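Local coordinates for phosphoheptose isomerase (Neisseria gonorrhoeae, PDB 5I01) that isomerises sedoheptulose 7-phosphate to D-glycero-D-manno-heptose 7-phosphate, the first step of glycero-manno-heptose biosynthesis, as a zinc-dependent homotetramer, at the zinc ion site and the interface of chains A and B. Numbering follows the deposited sequence. Chains: chain A/B, Phosphoheptose isomerase.

Contact 1: the zinc ion site. Residues chain A 63, 67, 185; chain B 56, 177-178. With ZN (zinc ion), chain C.
This is the zinc site of a SIS-family sugar isomerase of the GmhA type, built across two subunits: A:His63, A:Glu67 and A:His185 come from one chain and B:Gln177 from the other. B:Gln177 reaches in from helix 173-194 of chain B. Its CB lies near the CE1 corner of the A:His185 ring. CG stands anti to the carbonyl carbon, and from there the chain runs out extended, carrying the amide carbon CD to the metal. The amide oxygen OE1 binds ZN at 2.0 Å, while the amide nitrogen NE2 of the same residue stays 3.4 Å from ZN. Tip to tip with it comes A:Glu67, also extended beyond CG, whose carboxylate oxygen OE2 binds ZN at 2.0 Å. A:Glu67 OE1 lies 3.2 Å from ZN, so the carboxylate grips with one oxygen. B:Gln177 OE1 and A:Glu67 OE2 open an angle of 135° at the metal.

The rings complete the modelled shell through their NE2 atoms, A:His63 NE2 and A:His185 NE2 each 2.2 Å from ZN and 96° apart. The shell is irregular, and a water or a weakly bound ligand may be unseen, so the count is a minimum. A:His63, one helical turn before A:Glu67 on helix 56-69, swings CG anti to its backbone N (chi1 -171°). Its ring stands almost perpendicular to the B:Gln177 amide, and B:Gly56 CA lies over one face near the rim. The A:His185 ring is nearer to parallel with that amide. On its far side A:His185 ND1 donates a nearly straight hydrogen bond of 2.8 Å to B:Glu178 OE2, in the ring plane and onto the anti lone pair of the carboxylate. Together with the zinc bond at NE2, this second-shell bond holds the imidazole in its rotation, and the acidic partner may make NE2 a stronger donor to the metal. B:Gly56 and B:Gln177 also belong to the predicted substrate site, as does A:Glu67, which suggests that substrate binds beside the zinc.

Contact 2: the interface of chains A and B. Residues chain A 29, 32-33, 186, 189-190, 193; chain B 6-7, 9-11, 13.
Two donors from chain B grip the carboxylate oxygen OD2 of A:Asp189, the best-held polar atom of this helix-on-helix patch in the GmhA homotetramer. Helix 6-24 of chain B lies against helices 29-44 and 173-193 of chain A. B:His13 NE2 gives the straighter hydrogen bond, 2.9 Å to A:Asp189 OD2 with 170° at the hydrogen. The oxygen lies in the plane of the B:His13 ring, whereas the NE2 donor comes from well above the carboxylate plane. B:Arg9 NH1 makes a salt bridge of 2.8 Å to A:Asp189 OD2, also from above that plane, with guanidinium and carboxylate turned steeply against each other. The arginine starts with CG anti to the backbone N (chi1 -176°), then bends at chi3 (-71°), bringing NE alongside A:Ser193 CB. A nearby guanidinium would favour a charged carboxylate. A:Ala186 CA sits over the centre of one face of the B:His13 imidazole, while A:Asp189 OD2 is met at its edge.

Beside this polar cluster the contact turns apolar. B:Val10 points its branches into the cleft between the two chain A helices: CG2 packs 3.6 Å from A:Cys190 SG, while CG1 lies over the backbone of A:Val29 near its CA. A:Thr32 turns its methyl CG2 toward both branches. One turn earlier, B:Leu6 puts CD2 3.8 Å from A:Cys190 CB and lays its CB against A:Val33 CG1. The A:Val33 side chain crosses B:Gln7 at about a right angle, with CG2 reaching its backbone and CG1 its amide NE2. A:Ser193 OG turns back to donate a 2.7 Å hydrogen bond to A:Cys190 O within its own helix.

Contact 1: the zinc ion site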
# COMPACT_ATOMS: atom_id res chain seq x y z
N HIS A 63 -5.29 -2.56 9.59
CA HIS A 63 -6.45 -2.10 10.38
C HIS A 63 -6.05 -1.89 11.86
O HIS A 63 -6.29 -0.83 12.42
CB HIS A 63 -7.58 -3.14 10.28
CG HIS A 63 -8.90 -2.70 10.85
ND1 HIS A 63 -10.09 -3.05 10.25
CD2 HIS A 63 -9.23 -2.01 11.97
CE1 HIS A 63 -11.10 -2.58 10.97
NE2 HIS A 63 -10.60 -1.94 12.01
N GLU A 67 -5.61 1.92 13.83
CA GLU A 67 -6.30 2.31 15.07
C GLU A 67 -5.36 2.65 16.24
O GLU A 67 -5.75 3.37 17.15
CB GLU A 67 -7.34 1.26 15.44
CG GLU A 67 -8.51 1.29 14.46
CD GLU A 67 -9.67 0.40 14.86
OE1 GLU A 67 -9.44 -0.55 15.64
OE2 GLU A 67 -10.79 0.64 14.38
N HIS A 185 -10.29 -5.42 18.04
CA HIS A 185 -11.10 -4.32 18.58
C HIS A 185 -11.17 -4.35 20.09
O HIS A 185 -11.06 -3.31 20.73
CB HIS A 185 -12.51 -4.33 17.98
CG HIS A 185 -12.56 -3.76 16.60
ND1 HIS A 185 -13.53 -4.10 15.68
CD2 HIS A 185 -11.76 -2.86 15.97
CE1 HIS A 185 -13.33 -3.44 14.56
NE2 HIS A 185 -12.26 -2.68 14.71
N GLY B 56 -10.49 1.42 8.77
CA GLY B 56 -10.83 0.01 8.68
C GLY B 56 -11.63 -0.35 7.43
O GLY B 56 -11.54 -1.49 6.96
N GLN B 177 -18.11 -2.36 11.45
CA GLN B 177 -17.01 -2.92 10.67
C GLN B 177 -17.08 -4.43 10.63
O GLN B 177 -17.06 -5.03 9.57
CB GLN B 177 -15.64 -2.48 11.22
CG GLN B 177 -15.34 -1.02 10.91
CD GLN B 177 -14.07 -0.48 11.54
OE1 GLN B 177 -13.51 -1.06 12.48
NE2 GLN B 177 -13.60 0.64 11.02
N GLU B 178 -17.21 -5.05 11.81
CA GLU B 178 -17.31 -6.51 11.92
C GLU B 178 -18.42 -7.08 11.06
O GLU B 178 -18.23 -8.08 10.38
CB GLU B 178 -17.52 -6.91 13.39
CG GLU B 178 -16.27 -6.71 14.25
CD GLU B 178 -16.57 -6.38 15.72
OE1 GLU B 178 -17.71 -6.60 16.20
OE2 GLU B 178 -15.63 -5.87 16.40
ZN ZN C . -11.79 -0.89 13.49

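Contact 2: the interface of chains A and B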
# COMPACT_ATOMS: atom_id res chain seq x y z
N VAL A 29 -11.62 -15.00 26.37
CA VAL A 29 -11.66 -13.80 27.20
C VAL A 29 -10.35 -13.64 27.97
O VAL A 29 -9.74 -12.58 27.88
CB VAL A 29 -12.88 -13.76 28.14
CG1 VAL A 29 -12.84 -12.51 29.03
CG2 VAL A 29 -14.16 -13.76 27.32
N THR A 32 -7.18 -12.97 25.48
CA THR A 32 -7.31 -11.60 24.96
C THR A 32 -6.85 -10.55 25.99
O THR A 32 -6.16 -9.59 25.63
CB THR A 32 -8.75 -11.27 24.45
OG1 THR A 32 -9.13 -12.21 23.45
CG2 THR A 32 -8.83 -9.89 23.82
N VAL A 33 -7.20 -10.74 27.26
CA VAL A 33 -6.73 -9.85 28.33
C VAL A 33 -5.20 -9.95 28.45
O VAL A 33 -4.52 -8.93 28.51
CB VAL A 33 -7.43 -10.11 29.68
CG1 VAL A 33 -6.82 -9.27 30.79
CG2 VAL A 33 -8.93 -9.80 29.58
N ALA A 186 -11.36 -5.54 20.65
CA ALA A 186 -11.39 -5.73 22.10
C ALA A 186 -10.04 -5.40 22.76
O ALA A 186 -10.02 -4.86 23.86
CB ALA A 186 -11.81 -7.16 22.42
N ASP A 189 -9.52 -1.46 22.61
CA ASP A 189 -10.35 -0.83 23.64
C ASP A 189 -9.78 -1.05 25.05
O ASP A 189 -9.89 -0.15 25.89
CB ASP A 189 -11.80 -1.31 23.55
CG ASP A 189 -12.75 -0.47 24.40
OD1 ASP A 189 -12.81 0.77 24.21
OD2 ASP A 189 -13.46 -1.06 25.23
N CYS A 190 -9.19 -2.21 25.32
CA CYS A 190 -8.53 -2.46 26.61
C CYS A 190 -7.32 -1.56 26.84
O CYS A 190 -7.05 -1.15 27.97
CB CYS A 190 -8.10 -3.92 26.76
SG CYS A 190 -9.48 -5.02 27.04
N SER A 193 -8.61 2.02 27.61
CA SER A 193 -9.10 2.17 28.99
C SER A 193 -7.97 2.51 29.99
O SER A 193 -8.25 3.08 31.04
CB SER A 193 -9.90 0.94 29.44
OG SER A 193 -9.09 -0.22 29.52
N LEU B 6 -10.75 -5.59 32.82
CA LEU B 6 -10.40 -5.94 31.44
C LEU B 6 -11.16 -7.17 30.94
O LEU B 6 -11.59 -7.18 29.79
CB LEU B 6 -8.89 -6.15 31.30
CG LEU B 6 -8.00 -4.93 31.53
CD1 LEU B 6 -6.54 -5.31 31.38
CD2 LEU B 6 -8.35 -3.81 30.58
N GLN B 7 -11.31 -8.18 31.80
CA GLN B 7 -12.13 -9.38 31.50
C GLN B 7 -13.57 -9.04 31.16
O GLN B 7 -14.14 -9.59 30.21
CB GLN B 7 -12.13 -10.37 32.69
CG GLN B 7 -10.90 -11.27 32.81
CD GLN B 7 -9.72 -10.66 33.59
OE1 GLN B 7 -9.86 -9.66 34.31
NE2 GLN B 7 -8.56 -11.29 33.46
N ARG B 9 -14.80 -6.03 30.16
CA ARG B 9 -14.76 -5.24 28.93
C ARG B 9 -14.71 -6.15 27.70
O ARG B 9 -15.50 -6.00 26.78
CB ARG B 9 -13.55 -4.31 28.95
CG ARG B 9 -13.43 -3.36 27.77
CD ARG B 9 -12.37 -2.29 28.03
NE ARG B 9 -12.77 -1.32 29.05
CZ ARG B 9 -13.69 -0.35 28.89
NH1 ARG B 9 -14.35 -0.20 27.74
NH2 ARG B 9 -13.94 0.47 29.90
N VAL B 10 -13.80 -7.12 27.72
CA VAL B 10 -13.68 -8.08 26.62
C VAL B 10 -14.97 -8.89 26.51
O VAL B 10 -15.51 -9.06 25.41
CB VAL B 10 -12.44 -9.01 26.79
CG1 VAL B 10 -12.45 -10.15 25.77
CG2 VAL B 10 -11.15 -8.22 26.64
N ALA B 11 -15.47 -9.37 27.65
CA ALA B 11 -16.73 -10.11 27.67
C ALA B 11 -17.86 -9.29 27.05
O ALA B 11 -18.59 -9.80 26.20
CB ALA B 11 -17.09 -10.54 29.09
N HIS B 13 -17.55 -6.85 24.89
CA HIS B 13 -17.25 -6.81 23.45
C HIS B 13 -17.77 -8.02 22.67
O HIS B 13 -18.33 -7.86 21.58
CB HIS B 13 -15.74 -6.64 23.20
CG HIS B 13 -15.29 -5.22 23.19
ND1 HIS B 13 -15.29 -4.46 22.04
CD2 HIS B 13 -14.86 -4.40 24.18
CE1 HIS B 13 -14.87 -3.24 22.32
NE2 HIS B 13 -14.60 -3.18 23.61

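About 15 Å separates the C-alpha centres of contact 1 and contact 2, and helix 173-193 of chain A runs through both. A:His185 serves contact 1, while its sequence neighbour A:Ala186, followed by A:Asp189, A:Cys190 and A:Ser193, faces chain B in contact 2. Chain B enters through different elements: the N-terminal helix 6-24 in contact 2, helix 173-194 and the start of helix 56-69 in contact 1. Docking that N-terminal helix therefore probably steadies the helix that carries a zinc ligand, tying metal binding to subunit pairing. The two-fold symmetry repeats contact 2 with the chains exchanged.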